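Local coordinates for protein putative dehydrogenase (Pseudomonas fluorescens, PDB 6UUG) that oxidises methanesulfinate as the monooxygenase component of a two-component flavin-dependent system in bacterial sulfur assimilation, at residues 272-275 with 276-280; 329-332 with 333-337; 130-134 with 135-139; 259-262 with 263-267; 153-156 with 157-160. All blocks are in the same frame, centred on the assembly; numbering follows the deposited sequence.

Overall arrangement
All five contacts are local, and four of them mark places where a helix ends, a helix begins or a strand reverses. Contacts 1 and 4 share helix 247-277, their centres about 19 Å apart: contact 4 is buried in the body of the helix, with glycines and aliphatic side chains around one charged glutamate, whereas contact 1 is its partly buried C-terminal end beside a second subunit. Contact 2 starts helix 333-360 with a serine cap and a water. Contact 3 ends helix 122-135 and leads into strand 139-142 with two tryptophans. Contact 5, a surface hairpin, relies on paired strands and glycines in the turn; its centre lies about 62 Å from that of contact 1.

Contact 1 of 5, residues 272-275 with 276-280; sequences RQYT and LSETR
Tyr274 turns CG away from its backbone N (chi1 -162°), carrying the ring beneath Glu278 CB, one turn on. That atom sits over the centre of the tyrosine face in a CH-pi contact, 3.7 Å from the centroid. Glu278's own chi1 (-56°) and bent chi2 place its CG, 4.0 Å from Tyr274 CE2. At the ring's edge Thr279 OG1 lies 3.3 Å from Tyr274 CD1, while its polar partner is Thr365 O. The helix ends here, and Tyr274 O takes two well-directed N-H groups, Glu278 N at 2.8 Å and Thr279 N at 3.2 Å, while Ser277 N comes from above the carbonyl plane. Ser277, a small hydroxyl residue suited to a helix end, bonds its OG to Gln273 O in the preceding turn (2.7 Å). One water joins Thr275 O to Thr279 O. With an alanine in place of Tyr274, Glu278 CB would probably lose this face and its carboxylate be freer to move. Thr275 OG1 reaches Tyr300 on helix 294-327 and Val364 on helix 362-365, and Arg272, salt-bridged to Glu269, meets Leu404 of the second subunit, fixing this end of helix 247-277 between its own bundle and a neighbouring chain.

Contact 2 of 5, residues 329-332 with 333-337; sequences PNLS and AEERG
Ser332 grips the start of helix 333-360 with both of its oxygens. Its OG occupies the position between the backbone N and the carbonyl carbon (chi1 69°), from which it accepts the Glu335 N-H at 3.1 Å, a nearly straight N-cap bond. The carbonyl of the same residue takes Arg336 N (Ser332 O to Arg336 N 3.0 Å) in the first regular helical bond. Serine suits this place because its short side chain can reach forward to a first-turn N-H, which has no preceding turn to bond to. The tight part of the contact sits alongside: Leu331 CD1 lies against the end of Glu335, 3.5 Å from the carboxylate carbon CD, and also touches CG, the two side chains crossing at about a right angle. Leu331 is buried against Leu247 and Ala324 of two other helices. The opposite character belongs to Ala333 and Glu334, which face solvent and touch the loop lightly, as befits a small residue and a charged one. A water on the Glu335 side accepts from Ser332 N (2.9 Å) and donates to Glu335 OE1 (2.6 Å), completing through a bridge what a capping box would close directly. Glu335 OE2 has a salt bridge to Lys327, and Arg336 another to the C-terminal carboxylate of Ser415. The serine oxygen and the Glu335 carboxylate would probably both favour the positive start of the helix.

Contact 3 of 5, residues 130-134 with 135-139; sequences EQTAR and QNWFW
The Trp137 indole carries Gln131 CB over one face, in a CH-pi contact 3.8 Å from the six-membered ring's centroid, and Thr132 N above the same face, both offset toward the rim. The glutamine amide passes obliquely beyond the CH2 rim on that side, its plane 56° from the indole, with CD 3.5 Å from Trp137 CH2. The Trp139 ring is met at its edge: NE1 donates to Thr132 OG1 at 2.9 Å, the oxygen tilted 16° from the ring plane, and Trp137 O lies in plane at that edge too. This last carbonyl oxygen is buried and has no hydrogen-bonding partner. Thr132 sets its OG1 beside its own backbone N (chi1 -64°), where it can also bond to Trp128 O one turn back, a use of threonine common inside helices. Helix 122-135 stops here. Gln135 N bonds to Gln131 O (2.9 Å), but Asn136 turns to positive phi, which asparagine tolerates well, and Trp137 N reaches Thr132 O only weakly at 3.4 Å. A water links Ala133 O to Asn136 OD1. A phenylalanine at Trp139 would probably leave Thr132 OG1 without the N-H it accepts and the strand start less firmly tied to the helix. The Trp139 ring packs on Met112, Leu113 and Val116 of helix 100-119 and on Met176 and Ile178 of strand 176-183.

Contact 4 of 5, residues 259-262 with 263-267; sequences MFLG and IAEGA
Leu261 and Glu265, one helical turn apart, make the side-chain contact here: one leucine methyl, CD1, packs on Glu265 CG and on the carboxylate carbon CD, 3.7 Å from each. Glu265 keeps its CG beside the backbone N (chi1 -71°) with the chain extended beyond it, which lets the side chain pass Leu261 before the carboxylate turns to its own partners. Beneath them runs an unbroken alpha-helical ladder, each N-H from Ile263 to Gly266 bonded to the carbonyl four residues back, as in Glu265 N to Leu261 O at 2.9 Å. This is the middle of helix 247-277, in the helical C-terminal domain of the acyl-CoA dehydrogenase fold. Small residues probably allow close approach of other helices: Ala264 packs on Leu307 of helix 294-327, and Ala267 on Cys358 and His379. Larger apolar residues also point to other helices. Leu261 meets Ile310, Arg311 and Val314 of helix 294-327, and Phe260 lies on Lys347 and Ala350 of helix 333-360 and on Leu383 of helix 378-386. Glu265 is the polar exception in these buried surroundings: its OE2 makes salt bridges to Arg311 and Arg93, the former on helix 294-327 and the latter on helix 85-96.

Contact 5 of 5, residues 153-156 with 157-160; sequences KDLG and GWRE
Lys153 and Glu160 form an antiparallel hydrogen-bonded pair, with Lys153 N to Glu160 O and Glu160 N to Lys153 O both at 2.9 Å, while Asp154 and Arg159 make the adjacent non-hydrogen-bonded pair, and Leu155 N to Trp158 O (2.8 Å) leads the hairpin into its turn. At the tip Gly156 has positive phi, which favours glycine, and the weak bond from Gly157 N to Leu155 O (2.7 Å) fits a gamma turn. Asp154 OD1 accepts Gly156 N at 2.9 Å from above the carboxylate plane, an Asx turn. Trp158 holds CG between its backbone N and carbonyl carbon (chi1 65°), which brings the indole back alongside its own strand, where NE1 gives Glu160 OE2 a straight bond (2.9 Å, 179°) lying in the indole plane and meeting that oxygen on the anti side, 24° out of the carboxylate plane. Leu155 CD1 lies beside this bond, 3.6 Å from Trp158 NE1 and 3.3 Å from Glu160 OE2, while Leu155 CB is over a face of the indole. A leucine suits this spot because it covers both the ring and the carboxylate. Glu160 OE2 also pairs with Arg225, and Arg159 NE with Glu230, tying the hairpin to residues in or just beyond strand 221-228. The indole N-H and Arg225 would probably favour the ionised form of Glu160, offsetting whatever hydration the leucine methyl displaces.

Contact 1 of 5, residues 272-275 with 276-280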
# COMPACT_ATOMS: atom_id res chain seq x y z
N ARG A 272 14.54 4.97 16.75
CA ARG A 272 15.90 4.44 16.75
C ARG A 272 16.42 4.28 18.17
O ARG A 272 16.92 3.21 18.54
CB ARG A 272 16.83 5.40 16.00
CG ARG A 272 17.06 5.12 14.54
CD ARG A 272 18.28 5.95 14.06
NE ARG A 272 19.54 5.29 14.36
CZ ARG A 272 20.46 5.73 15.22
NH1 ARG A 272 20.28 6.87 15.87
NH2 ARG A 272 21.58 5.03 15.41
N GLN A 273 16.35 5.35 18.96
CA GLN A 273 16.88 5.27 20.31
C GLN A 273 16.17 4.20 21.11
O GLN A 273 16.80 3.43 21.84
CB GLN A 273 16.77 6.64 21.00
CG GLN A 273 17.61 7.74 20.38
CD GLN A 273 19.09 7.42 20.42
OE1 GLN A 273 19.58 6.82 21.38
NE2 GLN A 273 19.81 7.81 19.36
N TYR A 274 14.84 4.09 20.94
CA TYR A 274 14.08 3.12 21.71
C TYR A 274 14.40 1.69 21.27
O TYR A 274 14.61 0.81 22.11
CB TYR A 274 12.59 3.42 21.60
CG TYR A 274 11.77 2.75 22.68
CD1 TYR A 274 11.36 1.43 22.54
CD2 TYR A 274 11.44 3.42 23.84
CE1 TYR A 274 10.63 0.79 23.53
CE2 TYR A 274 10.70 2.80 24.85
CZ TYR A 274 10.30 1.48 24.68
OH TYR A 274 9.57 0.84 25.66
N THR A 275 14.46 1.46 19.95
CA THR A 275 14.81 0.14 19.43
C THR A 275 16.14 -0.34 19.98
O THR A 275 16.28 -1.51 20.37
CB THR A 275 14.84 0.17 17.89
OG1 THR A 275 13.52 0.47 17.41
CG2 THR A 275 15.28 -1.18 17.33
N LEU A 276 17.13 0.55 20.02
CA LEU A 276 18.48 0.19 20.44
C LEU A 276 18.64 0.12 21.96
O LEU A 276 19.58 -0.52 22.43
CB LEU A 276 19.48 1.19 19.87
CG LEU A 276 19.55 1.24 18.34
CD1 LEU A 276 20.47 2.36 17.87
CD2 LEU A 276 19.99 -0.12 17.81
N SER A 277 17.75 0.74 22.73
CA SER A 277 17.91 0.89 24.17
C SER A 277 16.96 0.03 24.99
O SER A 277 17.36 -0.46 26.05
CB SER A 277 17.70 2.36 24.58
OG SER A 277 18.59 3.22 23.88
N GLU A 278 15.72 -0.15 24.54
CA GLU A 278 14.67 -0.69 25.41
C GLU A 278 13.94 -1.89 24.82
O GLU A 278 13.42 -2.73 25.56
CB GLU A 278 13.66 0.41 25.74
CG GLU A 278 14.26 1.66 26.36
CD GLU A 278 14.68 1.45 27.81
OE1 GLU A 278 14.14 0.54 28.46
OE2 GLU A 278 15.57 2.20 28.28
N THR A 279 13.85 -1.97 23.49
CA THR A 279 13.05 -3.02 22.86
C THR A 279 13.69 -4.39 23.07
O THR A 279 14.91 -4.54 22.93
CB THR A 279 12.87 -2.72 21.37
OG1 THR A 279 12.28 -1.43 21.20
CG2 THR A 279 11.98 -3.77 20.69
N ARG A 280 12.87 -5.37 23.42
CA ARG A 280 13.32 -6.75 23.56
C ARG A 280 12.94 -7.54 22.32
O ARG A 280 11.89 -7.32 21.71
CB ARG A 280 12.71 -7.40 24.81
CG ARG A 280 12.90 -6.58 26.08
CD ARG A 280 12.11 -7.18 27.25
NE ARG A 280 12.25 -6.38 28.47
CZ ARG A 280 11.56 -6.60 29.58
NH1 ARG A 280 10.68 -7.60 29.64
NH2 ARG A 280 11.75 -5.83 30.64
O HOH W 1 17.08 -3.00 22.49

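Contact 2 of 5, residues 329-332 with 333-337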
# COMPACT_ATOMS: atom_id res chain seq x y z
N PRO A 329 9.73 41.27 -7.88
CA PRO A 329 8.58 41.59 -8.75
C PRO A 329 8.75 41.17 -10.20
O PRO A 329 7.74 41.15 -10.92
CB PRO A 329 8.47 43.11 -8.61
CG PRO A 329 9.01 43.40 -7.24
CD PRO A 329 10.15 42.42 -7.06
N ASN A 330 9.95 40.82 -10.65
CA ASN A 330 10.15 40.31 -12.00
C ASN A 330 9.83 38.82 -12.14
O ASN A 330 10.03 38.27 -13.22
CB ASN A 330 11.59 40.54 -12.44
CG ASN A 330 11.93 42.01 -12.56
OD1 ASN A 330 11.05 42.83 -12.81
ND2 ASN A 330 13.19 42.35 -12.35
N LEU A 331 9.35 38.17 -11.09
CA LEU A 331 9.05 36.74 -11.15
C LEU A 331 7.95 36.47 -12.17
O LEU A 331 6.90 37.13 -12.17
CB LEU A 331 8.65 36.25 -9.76
CG LEU A 331 8.34 34.74 -9.62
CD1 LEU A 331 9.58 33.88 -9.87
CD2 LEU A 331 7.77 34.45 -8.24
N SER A 332 8.16 35.47 -13.03
CA SER A 332 7.15 35.12 -14.02
C SER A 332 6.11 34.17 -13.44
O SER A 332 6.38 33.41 -12.50
CB SER A 332 7.78 34.47 -15.26
OG SER A 332 8.32 33.19 -14.96
N ALA A 333 4.91 34.21 -14.02
CA ALA A 333 3.87 33.27 -13.62
C ALA A 333 4.29 31.83 -13.89
O ALA A 333 3.88 30.92 -13.16
CB ALA A 333 2.56 33.59 -14.34
N GLU A 334 5.11 31.61 -14.92
CA GLU A 334 5.57 30.26 -15.21
C GLU A 334 6.48 29.73 -14.11
O GLU A 334 6.31 28.59 -13.65
CB GLU A 334 6.29 30.23 -16.56
CG GLU A 334 6.73 28.83 -16.95
CD GLU A 334 7.44 28.78 -18.30
OE1 GLU A 334 8.28 29.67 -18.56
OE2 GLU A 334 7.14 27.86 -19.10
N GLU A 335 7.44 30.55 -13.67
CA GLU A 335 8.35 30.10 -12.62
C GLU A 335 7.60 29.89 -11.31
O GLU A 335 7.88 28.92 -10.57
CB GLU A 335 9.49 31.11 -12.43
CG GLU A 335 10.50 30.63 -11.39
CD GLU A 335 11.74 31.49 -11.30
OE1 GLU A 335 12.01 32.25 -12.25
OE2 GLU A 335 12.45 31.39 -10.28
N ARG A 336 6.64 30.77 -11.00
CA ARG A 336 5.79 30.56 -9.82
C ARG A 336 5.06 29.22 -9.90
O ARG A 336 4.99 28.48 -8.92
CB ARG A 336 4.78 31.71 -9.68
CG ARG A 336 4.03 31.74 -8.36
CD ARG A 336 2.72 30.94 -8.41
NE ARG A 336 2.01 31.11 -7.15
CZ ARG A 336 1.00 30.36 -6.74
NH1 ARG A 336 0.56 29.35 -7.49
NH2 ARG A 336 0.45 30.62 -5.56
N GLY A 337 4.50 28.91 -11.07
CA GLY A 337 3.74 27.66 -11.21
C GLY A 337 4.60 26.42 -11.03
O GLY A 337 4.18 25.45 -10.40
O HOH W 2 10.78 34.21 -13.46

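Contact 3 of 5, residues 130-134 with 135-139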
# COMPACT_ATOMS: atom_id res chain seq x y z
N GLU A 130 12.10 46.70 10.76
CA GLU A 130 13.05 47.31 11.69
C GLU A 130 12.59 47.15 13.14
O GLU A 130 13.39 46.79 14.01
CB GLU A 130 13.24 48.79 11.33
CG GLU A 130 13.83 49.00 9.95
CD GLU A 130 13.86 50.46 9.54
OE1 GLU A 130 13.05 51.25 10.09
OE2 GLU A 130 14.69 50.83 8.68
N GLN A 131 11.31 47.42 13.42
CA GLN A 131 10.85 47.30 14.80
C GLN A 131 10.84 45.86 15.27
O GLN A 131 11.12 45.58 16.45
CB GLN A 131 9.46 47.92 14.94
CG GLN A 131 9.41 49.40 14.64
CD GLN A 131 8.00 49.94 14.68
OE1 GLN A 131 7.58 50.55 15.67
NE2 GLN A 131 7.24 49.71 13.62
N THR A 132 10.50 44.92 14.38
CA THR A 132 10.49 43.51 14.77
C THR A 132 11.89 43.04 15.14
O THR A 132 12.07 42.30 16.12
CB THR A 132 9.93 42.67 13.61
OG1 THR A 132 8.56 43.03 13.39
CG2 THR A 132 10.01 41.19 13.93
N ALA A 133 12.90 43.45 14.37
CA ALA A 133 14.27 43.03 14.65
C ALA A 133 14.80 43.70 15.91
O ALA A 133 15.52 43.07 16.70
CB ALA A 133 15.16 43.37 13.45
N ARG A 134 14.46 44.96 16.13
CA ARG A 134 14.98 45.68 17.29
C ARG A 134 14.32 45.21 18.58
O ARG A 134 14.99 45.08 19.61
CB ARG A 134 14.77 47.19 17.09
CG ARG A 134 15.09 48.05 18.30
CD ARG A 134 14.94 49.53 17.95
NE ARG A 134 13.73 49.77 17.17
CZ ARG A 134 12.60 50.27 17.66
NH1 ARG A 134 12.53 50.61 18.94
NH2 ARG A 134 11.55 50.44 16.87
N GLN A 135 13.02 44.91 18.54
CA GLN A 135 12.27 44.60 19.76
C GLN A 135 11.82 43.14 19.86
O GLN A 135 11.09 42.80 20.79
CB GLN A 135 11.05 45.51 19.86
CG GLN A 135 11.38 46.98 19.64
CD GLN A 135 10.15 47.85 19.63
OE1 GLN A 135 10.05 48.80 18.85
NE2 GLN A 135 9.20 47.54 20.51
N ASN A 136 12.25 42.27 18.94
CA ASN A 136 11.86 40.85 18.92
C ASN A 136 10.35 40.67 19.07
O ASN A 136 9.88 39.87 19.89
CB ASN A 136 12.61 40.05 20.00
CG ASN A 136 14.08 39.91 19.69
OD1 ASN A 136 14.47 39.22 18.76
ND2 ASN A 136 14.91 40.56 20.49
N TRP A 137 9.59 41.41 18.27
CA TRP A 137 8.15 41.22 18.18
C TRP A 137 7.82 39.83 17.63
O TRP A 137 8.40 39.40 16.63
CB TRP A 137 7.52 42.26 17.26
CG TRP A 137 7.44 43.66 17.79
CD1 TRP A 137 7.76 44.10 19.04
CD2 TRP A 137 6.99 44.80 17.06
NE1 TRP A 137 7.54 45.46 19.13
CE2 TRP A 137 7.07 45.91 17.92
CE3 TRP A 137 6.54 44.99 15.75
CZ2 TRP A 137 6.70 47.19 17.51
CZ3 TRP A 137 6.17 46.26 15.35
CH2 TRP A 137 6.26 47.34 16.23
N PHE A 138 6.88 39.15 18.28
CA PHE A 138 6.36 37.85 17.83
C PHE A 138 5.06 38.12 17.07
O PHE A 138 4.13 38.71 17.63
CB PHE A 138 6.13 36.93 19.04
CG PHE A 138 6.47 35.46 18.81
CD1 PHE A 138 5.98 34.78 17.71
CD2 PHE A 138 7.26 34.78 19.71
CE1 PHE A 138 6.28 33.42 17.51
CE2 PHE A 138 7.58 33.43 19.54
CZ PHE A 138 7.08 32.75 18.43
N TRP A 139 5.01 37.71 15.80
CA TRP A 139 3.84 37.94 14.95
C TRP A 139 2.95 36.71 14.93
O TRP A 139 3.43 35.59 14.76
CB TRP A 139 4.27 38.27 13.52
CG TRP A 139 4.85 39.65 13.33
CD1 TRP A 139 5.99 40.14 13.89
CD2 TRP A 139 4.31 40.70 12.52
NE1 TRP A 139 6.20 41.43 13.48
CE2 TRP A 139 5.18 41.80 12.64
CE3 TRP A 139 3.17 40.83 11.71
CZ2 TRP A 139 4.96 43.01 11.98
CZ3 TRP A 139 2.95 42.02 11.05
CH2 TRP A 139 3.83 43.10 11.19
O HOH W 3 16.38 40.38 17.28

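Contact 4 of 5, residues 259-262 with 263-267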
# COMPACT_ATOMS: atom_id res chain seq x y z
N MET A 259 7.64 21.29 8.28
CA MET A 259 7.15 20.75 9.55
C MET A 259 6.91 19.25 9.46
O MET A 259 7.28 18.49 10.36
CB MET A 259 5.85 21.45 9.98
CG MET A 259 5.98 22.89 10.43
SD MET A 259 4.35 23.70 10.56
CE MET A 259 3.45 22.53 11.57
N PHE A 260 6.22 18.82 8.39
CA PHE A 260 5.91 17.41 8.21
C PHE A 260 7.17 16.56 8.17
O PHE A 260 7.23 15.49 8.77
CB PHE A 260 5.11 17.20 6.91
CG PHE A 260 3.75 17.88 6.86
CD1 PHE A 260 3.21 18.52 7.97
CD2 PHE A 260 3.02 17.88 5.67
CE1 PHE A 260 1.95 19.15 7.89
CE2 PHE A 260 1.78 18.51 5.60
CZ PHE A 260 1.25 19.14 6.71
N LEU A 261 8.17 17.01 7.40
CA LEU A 261 9.42 16.27 7.34
C LEU A 261 10.10 16.23 8.71
O LEU A 261 10.54 15.16 9.16
CB LEU A 261 10.36 16.89 6.29
CG LEU A 261 11.81 16.39 6.29
CD1 LEU A 261 11.90 14.90 6.05
CD2 LEU A 261 12.55 17.14 5.17
N GLY A 262 10.16 17.37 9.39
CA GLY A 262 10.75 17.41 10.73
C GLY A 262 10.08 16.45 11.70
O GLY A 262 10.74 15.76 12.47
N ILE A 263 8.75 16.40 11.68
CA ILE A 263 8.03 15.48 12.58
C ILE A 263 8.44 14.03 12.30
O ILE A 263 8.75 13.26 13.22
CB ILE A 263 6.51 15.67 12.43
CG1 ILE A 263 6.06 17.01 13.00
CG2 ILE A 263 5.78 14.52 13.12
CD1 ILE A 263 4.64 17.39 12.55
N ALA A 264 8.43 13.63 11.02
CA ALA A 264 8.83 12.27 10.65
C ALA A 264 10.28 11.98 11.05
O ALA A 264 10.59 10.88 11.51
CB ALA A 264 8.62 12.06 9.15
N GLU A 265 11.18 12.96 10.87
CA GLU A 265 12.58 12.75 11.24
C GLU A 265 12.73 12.61 12.75
O GLU A 265 13.53 11.79 13.24
CB GLU A 265 13.44 13.91 10.72
CG GLU A 265 13.63 13.91 9.21
CD GLU A 265 14.52 15.04 8.72
OE1 GLU A 265 14.34 16.19 9.16
OE2 GLU A 265 15.40 14.75 7.88
N GLY A 266 11.97 13.39 13.52
CA GLY A 266 12.07 13.28 14.97
C GLY A 266 11.49 11.98 15.47
O GLY A 266 12.06 11.32 16.36
N ALA A 267 10.37 11.56 14.89
CA ALA A 267 9.78 10.26 15.23
C ALA A 267 10.75 9.13 14.93
O ALA A 267 10.94 8.22 15.74
CB ALA A 267 8.48 10.06 14.45

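Contact 5 of 5, residues 153-156 with 157-160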
# COMPACT_ATOMS: atom_id res chain seq x y z
N LYS A 153 -16.17 47.66 8.25
CA LYS A 153 -16.99 48.82 7.93
C LYS A 153 -16.09 50.03 7.73
O LYS A 153 -15.10 50.22 8.45
CB LYS A 153 -17.99 49.11 9.04
CG LYS A 153 -18.94 47.97 9.36
CD LYS A 153 -19.86 47.67 8.19
CE LYS A 153 -20.79 46.52 8.52
NZ LYS A 153 -21.53 46.77 9.78
N ASP A 154 -16.42 50.85 6.73
CA ASP A 154 -15.69 52.08 6.45
C ASP A 154 -16.39 53.24 7.15
O ASP A 154 -17.56 53.53 6.88
CB ASP A 154 -15.60 52.33 4.94
CG ASP A 154 -14.61 53.42 4.58
OD1 ASP A 154 -14.06 54.07 5.50
OD2 ASP A 154 -14.37 53.62 3.37
N LEU A 155 -15.67 53.91 8.05
CA LEU A 155 -16.17 55.10 8.74
C LEU A 155 -15.49 56.37 8.23
O LEU A 155 -15.30 57.32 8.99
CB LEU A 155 -15.98 54.96 10.25
CG LEU A 155 -16.79 53.83 10.88
CD1 LEU A 155 -16.53 53.75 12.38
CD2 LEU A 155 -18.26 54.02 10.60
N GLY A 156 -15.12 56.39 6.95
CA GLY A 156 -14.45 57.53 6.37
C GLY A 156 -13.05 57.73 6.90
O GLY A 156 -12.06 57.43 6.22
N GLY A 157 -12.94 58.25 8.13
CA GLY A 157 -11.64 58.48 8.72
C GLY A 157 -10.85 57.21 8.95
O GLY A 157 -9.64 57.17 8.75
N TRP A 158 -11.54 56.14 9.36
CA TRP A 158 -10.89 54.86 9.58
C TRP A 158 -11.88 53.75 9.28
O TRP A 158 -13.06 53.99 9.01
CB TRP A 158 -10.37 54.76 11.01
CG TRP A 158 -11.45 54.75 12.05
CD1 TRP A 158 -12.15 53.67 12.50
CD2 TRP A 158 -11.95 55.89 12.76
NE1 TRP A 158 -13.06 54.06 13.45
CE2 TRP A 158 -12.96 55.42 13.64
CE3 TRP A 158 -11.65 57.25 12.75
CZ2 TRP A 158 -13.66 56.26 14.49
CZ3 TRP A 158 -12.35 58.09 13.60
CH2 TRP A 158 -13.34 57.59 14.46
N ARG A 159 -11.39 52.51 9.33
CA ARG A 159 -12.23 51.33 9.19
C ARG A 159 -12.25 50.56 10.50
O ARG A 159 -11.43 50.78 11.39
CB ARG A 159 -11.74 50.45 8.03
CG ARG A 159 -11.63 51.21 6.73
CD ARG A 159 -10.90 50.38 5.69
NE ARG A 159 -10.40 51.20 4.60
CZ ARG A 159 -10.70 51.00 3.32
NH1 ARG A 159 -10.19 51.80 2.39
NH2 ARG A 159 -11.49 50.00 2.97
N GLU A 160 -13.20 49.63 10.61
CA GLU A 160 -13.34 48.83 11.82
C GLU A 160 -13.65 47.39 11.45
O GLU A 160 -14.54 47.13 10.64
CB GLU A 160 -14.44 49.39 12.73
CG GLU A 160 -14.02 50.63 13.49
CD GLU A 160 -15.12 51.21 14.37
OE1 GLU A 160 -16.18 50.55 14.53
OE2 GLU A 160 -14.93 52.32 14.89